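Local coordinates for uncharacterized protein (Pyrococcus horikoshii, PDB 1ZJJ) that is probably a magnesium-dependent phosphatase of the haloacid dehalogenase (HAD) superfamily, its natural substrate unknown, at residues Gly145-Leu157 with Ile163-Lys175. Numbering follows the deposited sequence.
Sequences GATFIGTNPDATL and IYPGAGSIIAALK
Ile-163 sets CG2 against Thr-156 CB at a tight 3.4 Å where the two strands pair as an antiparallel beta hairpin, 156-159 with 162-165, which leads into helix 167-178 beside the magnesium site of this HAD-type protein. Tyr-164 exchanges both backbone bonds with Leu-157, Tyr-164 N to Leu-157 O at 2.9 Å, while Leu-157 CD2 packs on Tyr-164 CB. Pro-165 turns its carbonyl to Tyr-132 of the second subunit. Gly-166, the N-cap, bonds through N to Ala-155 O at 2.8 Å. Ala-167 puts its methyl CB 3.5 Å from Asn-152 OD1, against the flat amide. Asn-152 CG lies between the backbone N and the carbonyl carbon (chi1 55°), which places the amide between Thr-151 OG1, donating to OD1 in the carbonyl plane, and Asp-154 OD2, which accepts from ND2 and is also held by Asn-41. A leucine in place of Asn-152 would probably leave the Thr-151 hydroxyl without this acceptor and the Asp-154 carboxylate, its side chain about 7 Å from the magnesium ion, less fixed in rotation, with Asn-41 still on OD2. Gly-168 N bonds Asp-154 O at 2.8 Å, and its bare CA lies against Pro-153 O, where a CB would clash. Ile-171 lays CD1 over Gly-150 CA, on strand 147-150, and beside the buried, partnerless Asn-152 O; Ile-171 O meets the Phe-148 ring at its edge, 3.6 Å from CZ. Phe-148 CG is anti to the backbone N (chi1 179°), carrying the ring to the helix, where Leu-174 CB meets Phe-148 CZ at 3.5 Å.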
ATOM      1  N   GLY B 145      -5.624  -9.422 -16.100  1.00 22.08           N
ATOM      2  CA  GLY B 145      -6.546  -8.629 -16.891  1.00 21.48           C
ATOM      3  C   GLY B 145      -7.819  -8.177 -16.195  1.00 21.04           C
ATOM      4  O   GLY B 145      -8.644  -7.507 -16.806  1.00 21.40           O
ATOM      5  N   ALA B 146      -7.995  -8.538 -14.928  1.00 19.46           N
ATOM      6  CA  ALA B 146      -9.197  -8.136 -14.206  1.00 16.88           C
ATOM      7  C   ALA B 146      -9.203  -6.638 -13.967  1.00 17.70           C
ATOM      8  O   ALA B 146      -8.153  -6.041 -13.737  1.00 18.70           O
ATOM      9  CB  ALA B 146      -9.274  -8.861 -12.875  1.00 18.60           C
ATOM     10  N   THR B 147     -10.385  -6.033 -14.016  1.00 17.29           N
ATOM     11  CA  THR B 147     -10.509  -4.601 -13.771  1.00 18.03           C
ATOM     12  C   THR B 147     -10.066  -4.322 -12.329  1.00 16.68           C
ATOM     13  O   THR B 147     -10.327  -5.116 -11.429  1.00 17.63           O
ATOM     14  CB  THR B 147     -11.970  -4.125 -13.937  1.00 16.84           C
ATOM     15  OG1 THR B 147     -12.524  -4.677 -15.140  1.00 21.12           O
ATOM     16  CG2 THR B 147     -12.023  -2.605 -14.022  1.00 18.72           C
ATOM     17  N   PHE B 148      -9.384  -3.201 -12.124  1.00 15.12           N
ATOM     18  CA  PHE B 148      -8.910  -2.805 -10.803  1.00 15.29           C
ATOM     19  C   PHE B 148      -9.778  -1.605 -10.419  1.00 14.80           C
ATOM     20  O   PHE B 148      -9.609  -0.511 -10.958  1.00 14.61           O
ATOM     21  CB  PHE B 148      -7.423  -2.423 -10.898  1.00 14.88           C
ATOM     22  CG  PHE B 148      -6.794  -1.965  -9.599  1.00 15.04           C
ATOM     23  CD1 PHE B 148      -7.473  -2.045  -8.385  1.00 16.30           C
ATOM     24  CD2 PHE B 148      -5.494  -1.460  -9.604  1.00 15.06           C
ATOM     25  CE1 PHE B 148      -6.859  -1.623  -7.191  1.00 16.86           C
ATOM     26  CE2 PHE B 148      -4.873  -1.037  -8.421  1.00 16.60           C
ATOM     27  CZ  PHE B 148      -5.552  -1.117  -7.216  1.00 15.86           C
ATOM     28  N   ILE B 149     -10.727  -1.835  -9.514  1.00 14.90           N
ATOM     29  CA  ILE B 149     -11.660  -0.799  -9.056  1.00 14.48           C
ATOM     30  C   ILE B 149     -11.527  -0.508  -7.559  1.00 14.69           C
ATOM     31  O   ILE B 149     -11.584  -1.421  -6.732  1.00 16.55           O
ATOM     32  CB  ILE B 149     -13.124  -1.225  -9.313  1.00 14.82           C
ATOM     33  CG1 ILE B 149     -13.319  -1.546 -10.792  1.00 16.92           C
ATOM     34  CG2 ILE B 149     -14.084  -0.117  -8.871  1.00 14.11           C
ATOM     35  CD1 ILE B 149     -14.529  -2.428 -11.065  1.00 18.40           C
ATOM     36  N   GLY B 150     -11.359   0.766  -7.218  1.00 13.34           N
ATOM     37  CA  GLY B 150     -11.241   1.154  -5.823  1.00 14.30           C
ATOM     38  C   GLY B 150     -12.464   1.958  -5.419  1.00 15.68           C
ATOM     39  O   GLY B 150     -12.862   2.862  -6.141  1.00 15.44           O
ATOM     40  N   THR B 151     -13.069   1.643  -4.275  1.00 14.64           N
ATOM     41  CA  THR B 151     -14.260   2.378  -3.864  1.00 15.22           C
ATOM     42  C   THR B 151     -14.004   3.850  -3.566  1.00 14.22           C
ATOM     43  O   THR B 151     -14.810   4.700  -3.928  1.00 13.57           O
ATOM     44  CB  THR B 151     -14.947   1.738  -2.625  1.00 15.30           C
ATOM     45  OG1 THR B 151     -14.045   1.737  -1.513  1.00 18.42           O
ATOM     46  CG2 THR B 151     -15.384   0.312  -2.937  1.00 16.52           C
ATOM     47  N   ASN B 152     -12.888   4.151  -2.914  1.00 14.41           N
ATOM     48  CA  ASN B 152     -12.566   5.531  -2.569  1.00 15.19           C
ATOM     49  C   ASN B 152     -11.072   5.695  -2.328  1.00 15.39           C
ATOM     50  O   ASN B 152     -10.379   4.736  -1.999  1.00 15.70           O
ATOM     51  CB  ASN B 152     -13.362   5.966  -1.338  1.00 14.09           C
ATOM     52  CG  ASN B 152     -13.160   5.048  -0.165  1.00 16.46           C
ATOM     53  OD1 ASN B 152     -13.536   3.880  -0.209  1.00 13.98           O
ATOM     54  ND2 ASN B 152     -12.559   5.568   0.896  1.00 14.44           N
ATOM     55  N   PRO B 153     -10.559   6.926  -2.482  1.00 16.91           N
ATOM     56  CA  PRO B 153      -9.145   7.268  -2.307  1.00 16.84           C
ATOM     57  C   PRO B 153      -8.632   7.574  -0.903  1.00 16.26           C
ATOM     58  O   PRO B 153      -7.427   7.606  -0.697  1.00 17.48           O
ATOM     59  CB  PRO B 153      -8.989   8.468  -3.229  1.00 19.07           C
ATOM     60  CG  PRO B 153     -10.282   9.194  -2.983  1.00 17.59           C
ATOM     61  CD  PRO B 153     -11.306   8.075  -3.029  1.00 16.05           C
ATOM     62  N   ASP B 154      -9.531   7.791   0.053  1.00 15.98           N
ATOM     63  CA  ASP B 154      -9.122   8.140   1.412  1.00 15.41           C
ATOM     64  C   ASP B 154      -7.934   7.360   1.961  1.00 17.26           C
ATOM     65  O   ASP B 154      -7.993   6.148   2.154  1.00 15.86           O
ATOM     66  CB  ASP B 154     -10.304   7.997   2.365  1.00 14.87           C
ATOM     67  CG  ASP B 154     -11.510   8.804   1.923  1.00 14.82           C
ATOM     68  OD1 ASP B 154     -11.825   9.826   2.573  1.00 16.26           O
ATOM     69  OD2 ASP B 154     -12.138   8.416   0.922  1.00 15.09           O
ATOM     70  N   ALA B 155      -6.851   8.084   2.221  1.00 16.07           N
ATOM     71  CA  ALA B 155      -5.646   7.484   2.763  1.00 15.96           C
ATOM     72  C   ALA B 155      -5.906   6.949   4.166  1.00 16.79           C
ATOM     73  O   ALA B 155      -5.309   5.954   4.571  1.00 15.18           O
ATOM     74  CB  ALA B 155      -4.534   8.523   2.818  1.00 14.63           C
ATOM     75  N   THR B 156      -6.795   7.626   4.900  1.00 17.54           N
ATOM     76  CA  THR B 156      -7.111   7.268   6.283  1.00 17.25           C
ATOM     77  C   THR B 156      -8.539   7.608   6.697  1.00 17.82           C
ATOM     78  O   THR B 156      -9.256   8.306   5.968  1.00 17.96           O
ATOM     79  CB  THR B 156      -6.187   8.021   7.265  1.00 19.41           C
ATOM     80  OG1 THR B 156      -6.486   9.421   7.206  1.00 21.04           O
ATOM     81  CG2 THR B 156      -4.717   7.824   6.908  1.00 18.78           C
ATOM     82  N   LEU B 157      -8.942   7.114   7.869  1.00 18.30           N
ATOM     83  CA  LEU B 157     -10.248   7.412   8.445  1.00 19.14           C
ATOM     84  C   LEU B 157     -10.053   7.201   9.955  1.00 20.93           C
ATOM     85  O   LEU B 157      -9.174   6.448  10.381  1.00 20.93           O
ATOM     86  CB  LEU B 157     -11.339   6.496   7.894  1.00 20.15           C
ATOM     87  CG  LEU B 157     -11.684   5.172   8.577  1.00 21.91           C
ATOM     88  CD1 LEU B 157     -12.922   4.535   7.915  1.00 23.07           C
ATOM     89  CD2 LEU B 157     -10.504   4.236   8.501  1.00 23.34           C
ATOM     90  N   ILE B 163      -5.768   7.522  14.084  1.00 23.82           N
ATOM     91  CA  ILE B 163      -5.976   7.530  12.638  1.00 23.05           C
ATOM     92  C   ILE B 163      -5.616   6.159  12.054  1.00 21.07           C
ATOM     93  O   ILE B 163      -4.478   5.711  12.161  1.00 20.22           O
ATOM     94  CB  ILE B 163      -5.137   8.641  11.975  1.00 23.90           C
ATOM     95  CG1 ILE B 163      -5.627  10.008  12.468  1.00 24.93           C
ATOM     96  CG2 ILE B 163      -5.244   8.549  10.464  1.00 24.33           C
ATOM     97  CD1 ILE B 163      -4.976  11.193  11.781  1.00 27.88           C
ATOM     98  N   TYR B 164      -6.602   5.505  11.442  1.00 19.55           N
ATOM     99  CA  TYR B 164      -6.444   4.171  10.857  1.00 19.20           C
ATOM    100  C   TYR B 164      -6.274   4.197   9.337  1.00 18.84           C
ATOM    101  O   TYR B 164      -6.697   5.146   8.674  1.00 17.78           O
ATOM    102  CB  TYR B 164      -7.668   3.312  11.190  1.00 20.69           C
ATOM    103  CG  TYR B 164      -7.792   2.857  12.634  1.00 21.97           C
ATOM    104  CD1 TYR B 164      -7.137   3.530  13.665  1.00 24.67           C
ATOM    105  CD2 TYR B 164      -8.588   1.759  12.969  1.00 23.79           C
ATOM    106  CE1 TYR B 164      -7.269   3.119  14.995  1.00 24.96           C
ATOM    107  CE2 TYR B 164      -8.728   1.342  14.298  1.00 25.14           C
ATOM    108  CZ  TYR B 164      -8.066   2.027  15.302  1.00 25.70           C
ATOM    109  OH  TYR B 164      -8.205   1.624  16.613  1.00 27.59           O
ATOM    110  N   PRO B 165      -5.651   3.147   8.766  1.00 18.37           N
ATOM    111  CA  PRO B 165      -5.442   3.060   7.317  1.00 17.05           C
ATOM    112  C   PRO B 165      -6.782   3.025   6.604  1.00 16.65           C
ATOM    113  O   PRO B 165      -7.699   2.320   7.031  1.00 17.36           O
ATOM    114  CB  PRO B 165      -4.692   1.738   7.149  1.00 17.91           C
ATOM    115  CG  PRO B 165      -3.962   1.587   8.417  1.00 17.14           C
ATOM    116  CD  PRO B 165      -4.960   2.040   9.455  1.00 16.88           C
ATOM    117  N   GLY B 166      -6.891   3.781   5.514  1.00 14.63           N
ATOM    118  CA  GLY B 166      -8.129   3.813   4.758  1.00 14.91           C
ATOM    119  C   GLY B 166      -8.069   2.989   3.481  1.00 14.26           C
ATOM    120  O   GLY B 166      -7.065   2.341   3.191  1.00 14.72           O
ATOM    121  N   ALA B 167      -9.147   3.018   2.706  1.00 16.73           N
ATOM    122  CA  ALA B 167      -9.200   2.251   1.469  1.00 16.78           C
ATOM    123  C   ALA B 167      -8.043   2.629   0.544  1.00 17.59           C
ATOM    124  O   ALA B 167      -7.452   1.768  -0.106  1.00 17.05           O
ATOM    125  CB  ALA B 167     -10.537   2.481   0.768  1.00 18.35           C
ATOM    126  N   GLY B 168      -7.717   3.917   0.504  1.00 15.51           N
ATOM    127  CA  GLY B 168      -6.641   4.388  -0.352  1.00 17.13           C
ATOM    128  C   GLY B 168      -5.316   3.719  -0.040  1.00 15.95           C
ATOM    129  O   GLY B 168      -4.467   3.542  -0.917  1.00 14.96           O
ATOM    130  N   SER B 169      -5.153   3.349   1.224  1.00 16.06           N
ATOM    131  CA  SER B 169      -3.950   2.687   1.716  1.00 17.83           C
ATOM    132  C   SER B 169      -3.856   1.302   1.094  1.00 16.51           C
ATOM    133  O   SER B 169      -2.791   0.876   0.648  1.00 16.26           O
ATOM    134  CB  SER B 169      -4.026   2.558   3.249  1.00 19.48           C
ATOM    135  OG  SER B 169      -3.043   1.672   3.749  1.00 26.99           O
ATOM    136  N   ILE B 170      -4.985   0.603   1.076  1.00 14.92           N
ATOM    137  CA  ILE B 170      -5.040  -0.742   0.518  1.00 16.89           C
ATOM    138  C   ILE B 170      -4.905  -0.681  -0.998  1.00 15.72           C
ATOM    139  O   ILE B 170      -4.167  -1.463  -1.606  1.00 15.51           O
ATOM    140  CB  ILE B 170      -6.366  -1.430   0.907  1.00 16.87           C
ATOM    141  CG1 ILE B 170      -6.488  -1.443   2.429  1.00 14.57           C
ATOM    142  CG2 ILE B 170      -6.412  -2.854   0.349  1.00 17.64           C
ATOM    143  CD1 ILE B 170      -7.789  -2.011   2.963  1.00 13.64           C
ATOM    144  N   ILE B 171      -5.611   0.269  -1.604  1.00 15.45           N
ATOM    145  CA  ILE B 171      -5.569   0.448  -3.048  1.00 14.01           C
ATOM    146  C   ILE B 171      -4.147   0.763  -3.493  1.00 15.52           C
ATOM    147  O   ILE B 171      -3.697   0.290  -4.536  1.00 15.53           O
ATOM    148  CB  ILE B 171      -6.523   1.589  -3.496  1.00 15.17           C
ATOM    149  CG1 ILE B 171      -7.976   1.137  -3.328  1.00 16.74           C
ATOM    150  CG2 ILE B 171      -6.247   1.983  -4.943  1.00 13.60           C
ATOM    151  CD1 ILE B 171      -8.982   2.264  -3.380  1.00 17.12           C
ATOM    152  N   ALA B 172      -3.429   1.545  -2.692  1.00 15.37           N
ATOM    153  CA  ALA B 172      -2.060   1.914  -3.028  1.00 16.05           C
ATOM    154  C   ALA B 172      -1.167   0.684  -3.116  1.00 15.95           C
ATOM    155  O   ALA B 172      -0.354   0.568  -4.033  1.00 16.10           O
ATOM    156  CB  ALA B 172      -1.508   2.892  -1.992  1.00 16.65           C
ATOM    157  N   ALA B 173      -1.314  -0.229  -2.160  1.00 14.97           N
ATOM    158  CA  ALA B 173      -0.521  -1.455  -2.155  1.00 14.84           C
ATOM    159  C   ALA B 173      -0.753  -2.250  -3.441  1.00 16.83           C
ATOM    160  O   ALA B 173       0.193  -2.745  -4.049  1.00 18.22           O
ATOM    161  CB  ALA B 173      -0.879  -2.307  -0.947  1.00 12.22           C
ATOM    162  N   LEU B 174      -2.011  -2.362  -3.859  1.00 17.47           N
ATOM    163  CA  LEU B 174      -2.341  -3.108  -5.069  1.00 18.53           C
ATOM    164  C   LEU B 174      -1.854  -2.398  -6.328  1.00 19.02           C
ATOM    165  O   LEU B 174      -1.502  -3.046  -7.315  1.00 19.11           O
ATOM    166  CB  LEU B 174      -3.845  -3.359  -5.134  1.00 18.20           C
ATOM    167  CG  LEU B 174      -4.323  -4.400  -4.122  1.00 18.68           C
ATOM    168  CD1 LEU B 174      -5.832  -4.505  -4.173  1.00 20.14           C
ATOM    169  CD2 LEU B 174      -3.663  -5.753  -4.425  1.00 21.53           C
ATOM    170  N   LYS B 175      -1.817  -1.069  -6.292  1.00 18.32           N
ATOM    171  CA  LYS B 175      -1.326  -0.297  -7.432  1.00 18.52           C
ATOM    172  C   LYS B 175       0.153  -0.639  -7.641  1.00 19.22           C
ATOM    173  O   LYS B 175       0.612  -0.816  -8.771  1.00 19.40           O
ATOM    174  CB  LYS B 175      -1.478   1.203  -7.165  1.00 19.27           C
ATOM    175  CG  LYS B 175      -0.987   2.097  -8.301  1.00 23.27           C
ATOM    176  CD  LYS B 175      -1.371   3.557  -8.061  1.00 26.26           C
ATOM    177  CE  LYS B 175      -0.712   4.106  -6.799  1.00 31.59           C
ATOM    178  NZ  LYS B 175      -1.203   5.458  -6.405  1.00 34.81           N
TER
HETATM  179  O   HOH W   1     -11.848   4.371   3.910  1.00  5.67           O